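Putative adhesin (Bacteroides thetaiotaomicron, PDB 4QDG) probably serves in pilus assembly at the outer membrane as a lipoprotein of the FimB/Mfa2 family, the anchor proteins of the Bacteroidetes fimbrillin superfamily. Local coordinates at residues Val15-Ile20 with Tyr76-Tyr81; Met93-Thr96 with Gly100-Tyr103; Ala203-Thr208 with Arg212-Ala217; Phe284-Pro287 with Trp291-Thr294. All blocks are in the same frame, centred on the assembly; numbering follows the deposited sequence.

Contact 1. Residues Val15-Ile20 with Tyr76-Tyr81; sequences VSLRFI and YHFVAY
Strand 15-20, which carries Val-15, Leu-17 and Phe-19, lies across from Phe-78 and Ala-80 of strand 76-81 with the axes 9.8 Å apart at closest approach and the N-to-C directions 40° apart. The backbones share no hydrogen bond at this separation, and the two strands meet through apolar side chains. Phe-78 takes most of the contact. Leu-17 CD1 sits over one face of its ring, 4.0 Å from the centroid of the Phe-78 ring, in a CH-pi contact. In the leucine, chi2 of 179° sets CD1 anti to CA, which carries it out over the ring. Val-15 and Phe-78 point at each other from opposite directions, and CG2 of Val-15 meets CZ of the Phe-78 ring obliquely at 3.4 Å. Beyond Leu-17 the pattern reverses, with the aromatic group now on the first strand: Phe-19 presents a ring edge to a methyl, CE2 being 3.9 Å from Ala-80 CB. Side chains meeting between two strand layers in this way are consistent with a beta-sandwich interior, as in the transthyretin clan. Leu-133 of strand 127-137 packs against Val-15 and Leu-17, Leu-40 of strand 38-44 touches both phenylalanines, and Val-144 of strand 140-159 lies against Phe-19.

Contact 2. Residues Met93-Thr96 with Gly100-Tyr103; sequences MKYT and GTGY
Tyr-95 lays its ring against the backbone of Gly-100 and Thr-101, and this one side chain makes most of the contact. Its CE1 lies 3.7 Å from Thr-101 CA, and its CD1 is equally close, 3.7 Å, to Gly-100 O, which approaches the ring obliquely. The methyl of Thr-101 stands over one face, near the rim, with CG2 4.2 Å above the ring plane of Tyr-95. Two torsions bring these groups together: Tyr-95 CG is anti to its carbonyl carbon (chi1 -80°), which swings the phenol toward the second segment, and Thr-101 places CG2 anti to its own carbonyl carbon, with the hydroxyl between the backbone N and the carbonyl carbon. No direct hydrogen bond joins the segments. A water does so instead, accepting from Thr-96 N at 2.9 Å and donating to Gly-100 O at 3.2 Å, although other acceptors compete for its protons.

In the next shell, Tyr-43 of strand 38-44 and Leu-106 pack against the Tyr-95 side chain. Just before it, Lys-94 is held to the neighbouring strand through a backbone bond with Gln-107 and a salt bridge to Glu-109. At the other end Tyr-103 hydrogen-bonds through OH to Glu-130 and meets His-77 and Tyr-183 edge-to-face. The whole is the long connection between strands 91-94 and 107-110, antiparallel neighbours in a small three-stranded sheet: a hairpin with a wide surface loop, spanned across its neck by one tyrosine ring and a bridging water.

Contact 3. Residues Ala203-Thr208 with Arg212-Ala217; sequences ASAGFT and REVVVA
A beta hairpin brings Ala-203 to Phe-207 of strand 199-207 against Glu-213 to Ala-217 of strand 213-223, and a beta bulge interrupts it near the turn. Ala-203 and Val-216 form a hydrogen-bonded antiparallel pair, exchanging bonds of 2.9 Å (Ala-203 N to Val-216 O) and 2.8 Å (Val-216 N to Ala-203 O). At the bulge two residues, Ala-205 and Gly-206, answer one: Ala-205 N donates to Val-214 O, while Val-214 N returns a nearly straight bond to Gly-206 O (2.8 Å, 176°). Gly-206 adopts phi 94°, a conformation in which a CB would press on the carbonyl O of Ala-205. Beyond it Thr-208 N binds Arg-212 O at 2.8 Å, and Arg-212 N makes a weak bond to Thr-208 OG1.

The side chains of Ser-204, Phe-207 and Glu-213 share one face of the hairpin. The Phe-207 ring slants across Glu-213, whose CG lies over the ring face, 4.3 Å from the centroid of Phe-207. From there the glutamate chain extends to Ser-204, whose OG donates to OE2 of Glu-213 (2.9 Å) on the anti side of the carboxylate, 30° out of its plane. On the other face Ala-205 CB touches Val-216 CG1 at 3.7 Å, and Gln-158 on the adjoining strand 140-159 touches both. The guanidinium of Arg-212 turns away to a salt bridge with Glu-163. The serine hydroxyl may partly offset the carboxylate's charge, though from outside its plane, while the Val-216 face packs on side chains of strand 140-159, with which strand 213-223 also pairs through its backbone.

Contact 4. Residues Phe284-Pro287 with Trp291-Thr294; sequences FLSP and WIKT
The indole of Trp-291 meets the backbone carbonyl of Phe-284 with its edge: Phe-284 O lies in the ring plane, 3.3 Å from Trp-291 CD1, and a water sits at the same edge. Lys-293 of the same segment covers one face, its CG 3.6 Å above the ring of Trp-291. Phe-283 adds an edge-to-face ring contact, and Tyr-255, Ile-248 and Ile-250 also pack on the indole. In Trp-291, chi1 of 171° puts CG anti to the backbone N, and chi2 of 42° turns the CD1 edge to the carbonyl.

Phe-284 O also accepts from Ile-292 N at 2.9 Å in a nearly straight bond (169°). The water accepts from Phe-284 N at 2.8 Å and, weakly, from Trp-291 NE1, and it donates to Ile-292 O at 2.8 Å, though it has more acceptors in reach than protons to give. Apolar groups pack around these polar links. Leu-285 CD2 reaches to 3.8 Å from Trp-291 CA, and Ile-292 lays CD1 against the peptide joining Leu-285 to Ser-286, 3.6 Å from Ser-286 N. Leu-285 itself is hydrogen-bonded through its backbone to Gln-158 and Met-160, which ties this end of the strand to 158-160 as well.

One direct hydrogen bond and one water thus satisfy backbone groups of Phe-284 and Ile-292 where a single bridge, Leu-285 with Trp-291, joins the backbones at the end of strand 278-285, and the tryptophan N-H, though weakly bound, enters the same network.

How the contacts relate
The four contacts follow one another along the chain, and none nests in or crosses another. Contact 1 is the long-range one: 55 residues separate its segments, and closing that span unites two layers of the N-terminal half. Contact 2 comes shortly afterwards, closing a loop next to it; His-77 and Val-79 of the first touch Tyr-103 of the second, and Tyr-81 touches Met-93. Contacts 3 and 4 lie on the opposite side of the chain's centre, their centres about 50 Å from the first pair. Each closes a short turn, in the hairpin 199-207/213-223 and after strand 278-285. They do not touch, but strand 140-159 pairs with both regions and, further back, with strand 15-20.

Contact 1. Residues Val15-Ile20 with Tyr76-Tyr81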
loop_
_atom_site.group_PDB
_atom_site.type_symbol
_atom_site.label_atom_id
_atom_site.label_comp_id
_atom_site.label_asym_id
_atom_site.label_seq_id
_atom_site.Cartn_x
_atom_site.Cartn_y
_atom_site.Cartn_z
ATOM N N VAL A 15 10.487 -27.204 -7.004
ATOM C CA VAL A 15 9.234 -26.621 -6.544
ATOM C C VAL A 15 8.469 -26.064 -7.724
ATOM O O VAL A 15 9.047 -25.815 -8.781
ATOM C CB VAL A 15 9.422 -25.527 -5.449
ATOM C CG1 VAL A 15 10.076 -26.090 -4.184
ATOM C CG2 VAL A 15 10.195 -24.324 -5.991
ATOM N N SER A 16 7.168 -25.861 -7.512
ATOM C CA SER A 16 6.217 -25.263 -8.436
ATOM C C SER A 16 5.420 -24.255 -7.624
ATOM O O SER A 16 4.630 -24.629 -6.758
ATOM C CB SER A 16 5.335 -26.318 -9.088
ATOM O OG SER A 16 4.334 -25.678 -9.862
ATOM N N LEU A 17 5.663 -22.980 -7.855
ATOM C CA LEU A 17 5.042 -21.942 -7.044
ATOM C C LEU A 17 3.884 -21.249 -7.688
ATOM O O LEU A 17 3.969 -20.830 -8.834
ATOM C CB LEU A 17 6.077 -20.882 -6.631
ATOM C CG LEU A 17 7.310 -21.392 -5.905
ATOM C CD1 LEU A 17 8.251 -20.239 -5.587
ATOM C CD2 LEU A 17 6.930 -22.148 -4.635
ATOM N N ARG A 18 2.818 -21.079 -6.899
ATOM C CA ARG A 18 1.618 -20.303 -7.227
ATOM C C ARG A 18 1.732 -18.989 -6.456
ATOM O O ARG A 18 2.270 -18.973 -5.338
ATOM C CB ARG A 18 0.324 -21.076 -6.866
ATOM C CG ARG A 18 -0.974 -20.299 -7.145
ATOM C CD ARG A 18 -2.225 -21.112 -6.892
ATOM N NE ARG A 18 -3.412 -20.410 -7.380
ATOM C CZ ARG A 18 -4.536 -20.234 -6.685
ATOM N NH1 ARG A 18 -4.646 -20.718 -5.449
ATOM N NH2 ARG A 18 -5.554 -19.566 -7.215
ATOM N N PHE A 19 1.314 -17.887 -7.077
ATOM C CA PHE A 19 1.353 -16.572 -6.446
ATOM C C PHE A 19 -0.063 -16.016 -6.346
ATOM O O PHE A 19 -0.761 -15.927 -7.356
ATOM C CB PHE A 19 2.283 -15.629 -7.208
ATOM C CG PHE A 19 3.692 -16.143 -7.312
ATOM C CD1 PHE A 19 4.075 -16.970 -8.364
ATOM C CD2 PHE A 19 4.645 -15.809 -6.355
ATOM C CE1 PHE A 19 5.376 -17.480 -8.440
ATOM C CE2 PHE A 19 5.949 -16.313 -6.446
ATOM C CZ PHE A 19 6.298 -17.153 -7.484
ATOM N N ILE A 20 -0.527 -15.737 -5.127
ATOM C CA ILE A 20 -1.889 -15.202 -4.943
ATOM C C ILE A 20 -1.859 -13.881 -4.162
ATOM O O ILE A 20 -0.920 -13.629 -3.405
ATOM C CB ILE A 20 -2.872 -16.224 -4.292
ATOM C CG1 ILE A 20 -2.623 -16.428 -2.794
ATOM C CG2 ILE A 20 -2.861 -17.561 -5.054
ATOM C CD1 ILE A 20 -3.804 -17.023 -2.016
ATOM N N TYR A 76 13.856 -24.794 1.126
ATOM C CA TYR A 76 14.143 -23.420 0.671
ATOM C C TYR A 76 13.169 -22.398 1.216
ATOM O O TYR A 76 12.058 -22.762 1.575
ATOM C CB TYR A 76 14.124 -23.333 -0.866
ATOM C CG TYR A 76 15.235 -24.105 -1.529
ATOM C CD1 TYR A 76 15.104 -25.469 -1.794
ATOM C CD2 TYR A 76 16.415 -23.474 -1.916
ATOM C CE1 TYR A 76 16.132 -26.193 -2.386
ATOM C CE2 TYR A 76 17.440 -24.183 -2.546
ATOM C CZ TYR A 76 17.288 -25.543 -2.788
ATOM O OH TYR A 76 18.282 -26.266 -3.412
ATOM N N HIS A 77 13.593 -21.113 1.259
ATOM C CA HIS A 77 12.753 -19.988 1.667
ATOM C C HIS A 77 12.687 -19.027 0.491
ATOM O O HIS A 77 13.728 -18.634 -0.051
ATOM C CB HIS A 77 13.247 -19.303 2.945
ATOM C CG HIS A 77 12.309 -18.222 3.414
ATOM N ND1 HIS A 77 11.109 -18.529 4.054
ATOM C CD2 HIS A 77 12.397 -16.881 3.272
ATOM C CE1 HIS A 77 10.508 -17.373 4.261
ATOM N NE2 HIS A 77 11.253 -16.352 3.830
ATOM N N PHE A 78 11.462 -18.774 0.016
ATOM C CA PHE A 78 11.191 -17.944 -1.152
ATOM C C PHE A 78 10.593 -16.616 -0.778
ATOM O O PHE A 78 9.698 -16.572 0.055
ATOM C CB PHE A 78 10.223 -18.675 -2.089
ATOM C CG PHE A 78 10.744 -20.003 -2.565
ATOM C CD1 PHE A 78 11.578 -20.083 -3.682
ATOM C CD2 PHE A 78 10.374 -21.180 -1.920
ATOM C CE1 PHE A 78 12.052 -21.319 -4.130
ATOM C CE2 PHE A 78 10.830 -22.414 -2.384
ATOM C CZ PHE A 78 11.673 -22.476 -3.481
ATOM N N VAL A 79 11.057 -15.540 -1.401
ATOM C CA VAL A 79 10.520 -14.207 -1.160
ATOM C C VAL A 79 10.025 -13.680 -2.477
ATOM O O VAL A 79 10.764 -13.709 -3.452
ATOM C CB VAL A 79 11.526 -13.236 -0.451
ATOM C CG1 VAL A 79 10.881 -11.879 -0.196
ATOM C CG2 VAL A 79 12.032 -13.825 0.867
ATOM N N ALA A 80 8.766 -13.228 -2.521
ATOM C CA ALA A 80 8.178 -12.648 -3.737
ATOM C C ALA A 80 7.878 -11.179 -3.563
ATOM O O ALA A 80 7.412 -10.741 -2.496
ATOM C CB ALA A 80 6.895 -13.374 -4.128
ATOM N N TYR A 81 8.163 -10.415 -4.629
ATOM C CA TYR A 81 7.833 -8.997 -4.694
ATOM C C TYR A 81 7.065 -8.735 -5.933
ATOM O O TYR A 81 7.415 -9.264 -6.980
ATOM C CB TYR A 81 9.063 -8.082 -4.669
ATOM C CG TYR A 81 9.754 -7.980 -3.328
ATOM C CD1 TYR A 81 9.297 -7.104 -2.349
ATOM C CD2 TYR A 81 10.894 -8.716 -3.058
ATOM C CE1 TYR A 81 9.949 -6.988 -1.122
ATOM C CE2 TYR A 81 11.569 -8.590 -1.847
ATOM C CZ TYR A 81 11.098 -7.719 -0.884
ATOM O OH TYR A 81 11.768 -7.623 0.304
#

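Contact 2. Residues Met93-Thr96 with Gly100-Tyr103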
loop_
_atom_site.group_PDB
_atom_site.type_symbol
_atom_site.label_atom_id
_atom_site.label_comp_id
_atom_site.label_asym_id
_atom_site.label_seq_id
_atom_site.Cartn_x
_atom_site.Cartn_y
_atom_site.Cartn_z
HETATM N N MSE A 93 15.105 -2.236 -4.611
HETATM C CA MSE A 93 15.803 -3.149 -3.727
HETATM C C MSE A 93 17.061 -2.455 -3.285
HETATM O O MSE A 93 17.727 -1.806 -4.092
HETATM C CB MSE A 93 16.120 -4.463 -4.425
HETATM C CG MSE A 93 15.278 -5.581 -3.934
HETATM SE SE MSE A 93 15.437 -7.037 -5.183
HETATM C CE MSE A 93 14.038 -8.063 -4.507
ATOM N N LYS A 94 17.359 -2.546 -2.010
ATOM C CA LYS A 94 18.496 -1.867 -1.395
ATOM C C LYS A 94 19.352 -2.867 -0.608
ATOM O O LYS A 94 18.863 -3.566 0.285
ATOM C CB LYS A 94 17.948 -0.747 -0.483
ATOM C CG LYS A 94 18.954 0.283 -0.012
ATOM C CD LYS A 94 18.315 1.186 1.037
ATOM C CE LYS A 94 19.307 2.122 1.690
ATOM N NZ LYS A 94 18.699 2.850 2.830
ATOM N N TYR A 95 20.621 -2.955 -0.975
ATOM C CA TYR A 95 21.595 -3.803 -0.284
ATOM C C TYR A 95 22.617 -2.888 0.356
ATOM O O TYR A 95 22.957 -1.837 -0.212
ATOM C CB TYR A 95 22.257 -4.833 -1.232
ATOM C CG TYR A 95 21.414 -6.056 -1.523
ATOM C CD1 TYR A 95 21.294 -7.084 -0.591
ATOM C CD2 TYR A 95 20.793 -6.221 -2.759
ATOM C CE1 TYR A 95 20.524 -8.220 -0.857
ATOM C CE2 TYR A 95 20.036 -7.360 -3.046
ATOM C CZ TYR A 95 19.911 -8.364 -2.094
ATOM O OH TYR A 95 19.168 -9.495 -2.364
ATOM N N THR A 96 23.057 -3.239 1.573
ATOM C CA THR A 96 24.028 -2.415 2.296
ATOM C C THR A 96 25.442 -2.834 1.850
ATOM O O THR A 96 25.814 -4.012 2.025
ATOM C CB THR A 96 23.810 -2.495 3.827
ATOM O OG1 THR A 96 22.434 -2.254 4.115
ATOM C CG2 THR A 96 24.665 -1.488 4.598
ATOM N N GLY A 100 26.016 -8.804 3.520
ATOM C CA GLY A 100 25.653 -9.906 2.637
ATOM C C GLY A 100 24.495 -9.682 1.685
ATOM O O GLY A 100 23.975 -8.569 1.535
ATOM N N THR A 101 24.101 -10.765 1.016
ATOM C CA THR A 101 22.994 -10.782 0.058
ATOM C C THR A 101 21.929 -11.783 0.515
ATOM O O THR A 101 20.997 -12.084 -0.234
ATOM C CB THR A 101 23.502 -11.057 -1.367
ATOM O OG1 THR A 101 24.283 -12.270 -1.401
ATOM C CG2 THR A 101 24.283 -9.868 -1.932
ATOM N N GLY A 102 22.054 -12.229 1.763
ATOM C CA GLY A 102 21.158 -13.207 2.367
ATOM C C GLY A 102 19.767 -12.683 2.663
ATOM O O GLY A 102 19.504 -11.468 2.588
ATOM N N TYR A 103 18.865 -13.614 3.017
ATOM C CA TYR A 103 17.458 -13.346 3.353
ATOM C C TYR A 103 17.289 -12.112 4.254
ATOM O O TYR A 103 16.511 -11.224 3.911
ATOM C CB TYR A 103 16.831 -14.586 4.018
ATOM C CG TYR A 103 15.456 -14.375 4.632
ATOM C CD1 TYR A 103 14.410 -13.836 3.885
ATOM C CD2 TYR A 103 15.171 -14.833 5.914
ATOM C CE1 TYR A 103 13.145 -13.655 4.441
ATOM C CE2 TYR A 103 13.904 -14.690 6.470
ATOM C CZ TYR A 103 12.894 -14.097 5.734
ATOM O OH TYR A 103 11.661 -13.946 6.310
HETATM O O HOH W 1 22.979 -5.824 2.906
#

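Contact 3. Residues Ala203-Thr208 with Arg212-Ala217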
loop_
_atom_site.group_PDB
_atom_site.type_symbol
_atom_site.label_atom_id
_atom_site.label_comp_id
_atom_site.label_asym_id
_atom_site.label_seq_id
_atom_site.Cartn_x
_atom_site.Cartn_y
_atom_site.Cartn_z
ATOM N N ALA A 203 -15.249 18.120 -7.027
ATOM C CA ALA A 203 -16.168 17.057 -7.435
ATOM C C ALA A 203 -17.586 17.408 -7.018
ATOM O O ALA A 203 -17.781 18.280 -6.178
ATOM C CB ALA A 203 -15.750 15.720 -6.831
ATOM N N SER A 204 -18.566 16.723 -7.608
ATOM C CA SER A 204 -19.986 16.884 -7.320
ATOM C C SER A 204 -20.435 15.906 -6.224
ATOM O O SER A 204 -20.060 14.737 -6.250
ATOM C CB SER A 204 -20.802 16.646 -8.586
ATOM O OG SER A 204 -22.142 17.051 -8.385
ATOM N N ALA A 205 -21.203 16.399 -5.247
ATOM C CA ALA A 205 -21.774 15.587 -4.172
ATOM C C ALA A 205 -23.313 15.598 -4.283
ATOM O O ALA A 205 -24.024 15.370 -3.302
ATOM C CB ALA A 205 -21.320 16.110 -2.814
ATOM N N GLY A 206 -23.820 15.871 -5.486
ATOM C CA GLY A 206 -25.254 15.910 -5.710
ATOM C C GLY A 206 -25.820 17.305 -5.586
ATOM O O GLY A 206 -25.100 18.287 -5.766
ATOM N N PHE A 207 -27.119 17.397 -5.281
ATOM C CA PHE A 207 -27.865 18.643 -5.192
ATOM C C PHE A 207 -28.618 18.809 -3.892
ATOM O O PHE A 207 -29.025 17.825 -3.284
ATOM C CB PHE A 207 -28.882 18.695 -6.347
ATOM C CG PHE A 207 -28.223 18.807 -7.703
ATOM C CD1 PHE A 207 -27.760 17.674 -8.367
ATOM C CD2 PHE A 207 -28.016 20.048 -8.290
ATOM C CE1 PHE A 207 -27.083 17.784 -9.584
ATOM C CE2 PHE A 207 -27.344 20.161 -9.510
ATOM C CZ PHE A 207 -26.876 19.027 -10.146
ATOM N N THR A 208 -28.822 20.068 -3.486
ATOM C CA THR A 208 -29.626 20.429 -2.325
ATOM C C THR A 208 -31.107 20.468 -2.770
ATOM O O THR A 208 -31.389 20.536 -3.973
ATOM C CB THR A 208 -29.187 21.780 -1.711
ATOM O OG1 THR A 208 -29.515 22.860 -2.593
ATOM C CG2 THR A 208 -27.723 21.804 -1.299
ATOM N N ARG A 212 -29.460 23.333 -5.899
ATOM C CA ARG A 212 -28.084 23.812 -5.950
ATOM C C ARG A 212 -27.110 22.638 -5.885
ATOM O O ARG A 212 -27.256 21.765 -5.028
ATOM C CB ARG A 212 -27.838 24.796 -4.795
ATOM C CG ARG A 212 -28.314 26.230 -5.066
ATOM C CD ARG A 212 -27.290 27.062 -5.826
ATOM N NE ARG A 212 -25.915 26.834 -5.354
ATOM C CZ ARG A 212 -25.341 27.450 -4.323
ATOM N NH1 ARG A 212 -25.999 28.382 -3.643
ATOM N NH2 ARG A 212 -24.093 27.156 -3.981
ATOM N N GLU A 213 -26.123 22.607 -6.794
ATOM C CA GLU A 213 -25.118 21.544 -6.795
ATOM C C GLU A 213 -24.169 21.712 -5.622
ATOM O O GLU A 213 -23.756 22.828 -5.319
ATOM C CB GLU A 213 -24.340 21.550 -8.107
ATOM C CG GLU A 213 -23.521 20.305 -8.379
ATOM C CD GLU A 213 -22.811 20.291 -9.718
ATOM O OE1 GLU A 213 -23.215 21.046 -10.633
ATOM O OE2 GLU A 213 -21.870 19.481 -9.865
ATOM N N VAL A 214 -23.846 20.595 -4.942
ATOM C CA VAL A 214 -22.897 20.574 -3.835
ATOM C C VAL A 214 -21.535 20.245 -4.444
ATOM O O VAL A 214 -21.351 19.165 -5.019
ATOM C CB VAL A 214 -23.295 19.591 -2.692
ATOM C CG1 VAL A 214 -22.303 19.680 -1.515
ATOM C CG2 VAL A 214 -24.724 19.850 -2.231
ATOM N N VAL A 215 -20.605 21.200 -4.353
ATOM C CA VAL A 215 -19.265 21.081 -4.928
ATOM C C VAL A 215 -18.277 20.953 -3.784
ATOM O O VAL A 215 -18.211 21.794 -2.884
ATOM C CB VAL A 215 -18.921 22.246 -5.898
ATOM C CG1 VAL A 215 -17.495 22.109 -6.438
ATOM C CG2 VAL A 215 -19.912 22.307 -7.050
ATOM N N VAL A 216 -17.544 19.850 -3.813
ATOM C CA VAL A 216 -16.581 19.531 -2.780
ATOM C C VAL A 216 -15.170 19.657 -3.345
ATOM O O VAL A 216 -14.976 19.619 -4.560
ATOM C CB VAL A 216 -16.860 18.111 -2.183
ATOM C CG1 VAL A 216 -18.295 17.985 -1.703
ATOM C CG2 VAL A 216 -16.537 17.004 -3.165
ATOM N N ALA A 217 -14.205 19.778 -2.452
ATOM C CA ALA A 217 -12.780 19.782 -2.767
ATOM C C ALA A 217 -12.255 18.379 -2.511
ATOM O O ALA A 217 -12.700 17.712 -1.564
ATOM C CB ALA A 217 -12.055 20.803 -1.885
#

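Contact 4. Residues Phe284-Pro287 with Trp291-Thr294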
loop_
_atom_site.group_PDB
_atom_site.type_symbol
_atom_site.label_atom_id
_atom_site.label_comp_id
_atom_site.label_asym_id
_atom_site.label_seq_id
_atom_site.Cartn_x
_atom_site.Cartn_y
_atom_site.Cartn_z
ATOM N N PHE A 284 -16.293 17.660 7.113
ATOM C CA PHE A 284 -17.331 18.677 6.912
ATOM C C PHE A 284 -16.867 20.012 7.482
ATOM O O PHE A 284 -16.271 20.054 8.562
ATOM C CB PHE A 284 -18.683 18.234 7.493
ATOM C CG PHE A 284 -19.166 16.978 6.814
ATOM C CD1 PHE A 284 -19.858 17.044 5.604
ATOM C CD2 PHE A 284 -18.868 15.726 7.340
ATOM C CE1 PHE A 284 -20.280 15.879 4.962
ATOM C CE2 PHE A 284 -19.253 14.568 6.683
ATOM C CZ PHE A 284 -19.944 14.646 5.490
ATOM N N LEU A 285 -17.075 21.081 6.699
ATOM C CA LEU A 285 -16.636 22.424 7.062
ATOM C C LEU A 285 -17.800 23.356 7.285
ATOM O O LEU A 285 -18.841 23.249 6.637
ATOM C CB LEU A 285 -15.704 23.041 5.983
ATOM C CG LEU A 285 -14.514 22.185 5.474
ATOM C CD1 LEU A 285 -13.679 22.968 4.463
ATOM C CD2 LEU A 285 -13.642 21.668 6.621
ATOM N N SER A 286 -17.590 24.294 8.198
ATOM C CA SER A 286 -18.498 25.387 8.509
ATOM C C SER A 286 -18.282 26.523 7.462
ATOM O O SER A 286 -17.258 26.475 6.758
ATOM C CB SER A 286 -18.245 25.864 9.933
ATOM O OG SER A 286 -16.867 26.103 10.138
ATOM N N PRO A 287 -19.196 27.538 7.312
ATOM C CA PRO A 287 -18.979 28.593 6.287
ATOM C C PRO A 287 -17.635 29.319 6.367
ATOM O O PRO A 287 -17.145 29.752 5.324
ATOM C CB PRO A 287 -20.128 29.567 6.520
ATOM C CG PRO A 287 -21.209 28.708 7.090
ATOM C CD PRO A 287 -20.490 27.730 7.995
ATOM N N TRP A 291 -12.969 23.094 10.304
ATOM C CA TRP A 291 -13.485 21.737 10.368
ATOM C C TRP A 291 -14.474 21.550 11.538
ATOM O O TRP A 291 -14.161 21.904 12.681
ATOM C CB TRP A 291 -12.307 20.742 10.445
ATOM C CG TRP A 291 -12.685 19.316 10.722
ATOM C CD1 TRP A 291 -13.733 18.623 10.187
ATOM C CD2 TRP A 291 -11.932 18.373 11.491
ATOM N NE1 TRP A 291 -13.739 17.335 10.662
ATOM C CE2 TRP A 291 -12.623 17.138 11.432
ATOM C CE3 TRP A 291 -10.727 18.441 12.208
ATOM C CZ2 TRP A 291 -12.164 15.989 12.089
ATOM C CZ3 TRP A 291 -10.267 17.294 12.844
ATOM C CH2 TRP A 291 -10.987 16.092 12.791
ATOM N N ILE A 292 -15.668 20.990 11.239
ATOM C CA ILE A 292 -16.684 20.656 12.250
ATOM C C ILE A 292 -16.247 19.307 12.832
ATOM O O ILE A 292 -16.441 18.249 12.219
ATOM C CB ILE A 292 -18.123 20.656 11.670
ATOM C CG1 ILE A 292 -18.408 21.961 10.904
ATOM C CG2 ILE A 292 -19.163 20.413 12.792
ATOM C CD1 ILE A 292 -19.653 21.959 10.002
ATOM N N LYS A 293 -15.567 19.363 13.984
ATOM C CA LYS A 293 -14.943 18.212 14.615
ATOM C C LYS A 293 -15.967 17.355 15.384
ATOM O O LYS A 293 -15.816 17.119 16.583
ATOM C CB LYS A 293 -13.790 18.699 15.498
ATOM C CG LYS A 293 -12.663 17.668 15.663
ATOM C CD LYS A 293 -11.463 18.259 16.416
ATOM C CE LYS A 293 -10.313 17.280 16.548
ATOM N NZ LYS A 293 -8.988 17.971 16.479
ATOM N N THR A 294 -16.991 16.828 14.664
ATOM C CA THR A 294 -18.056 15.994 15.242
ATOM C C THR A 294 -18.119 14.610 14.557
ATOM O O THR A 294 -17.814 13.590 15.186
ATOM C CB THR A 294 -19.388 16.722 15.194
ATOM O OG1 THR A 294 -19.713 17.022 13.841
ATOM C CG2 THR A 294 -19.396 18.005 16.046
HETATM O O HOH W 2 -16.339 16.909 9.801
#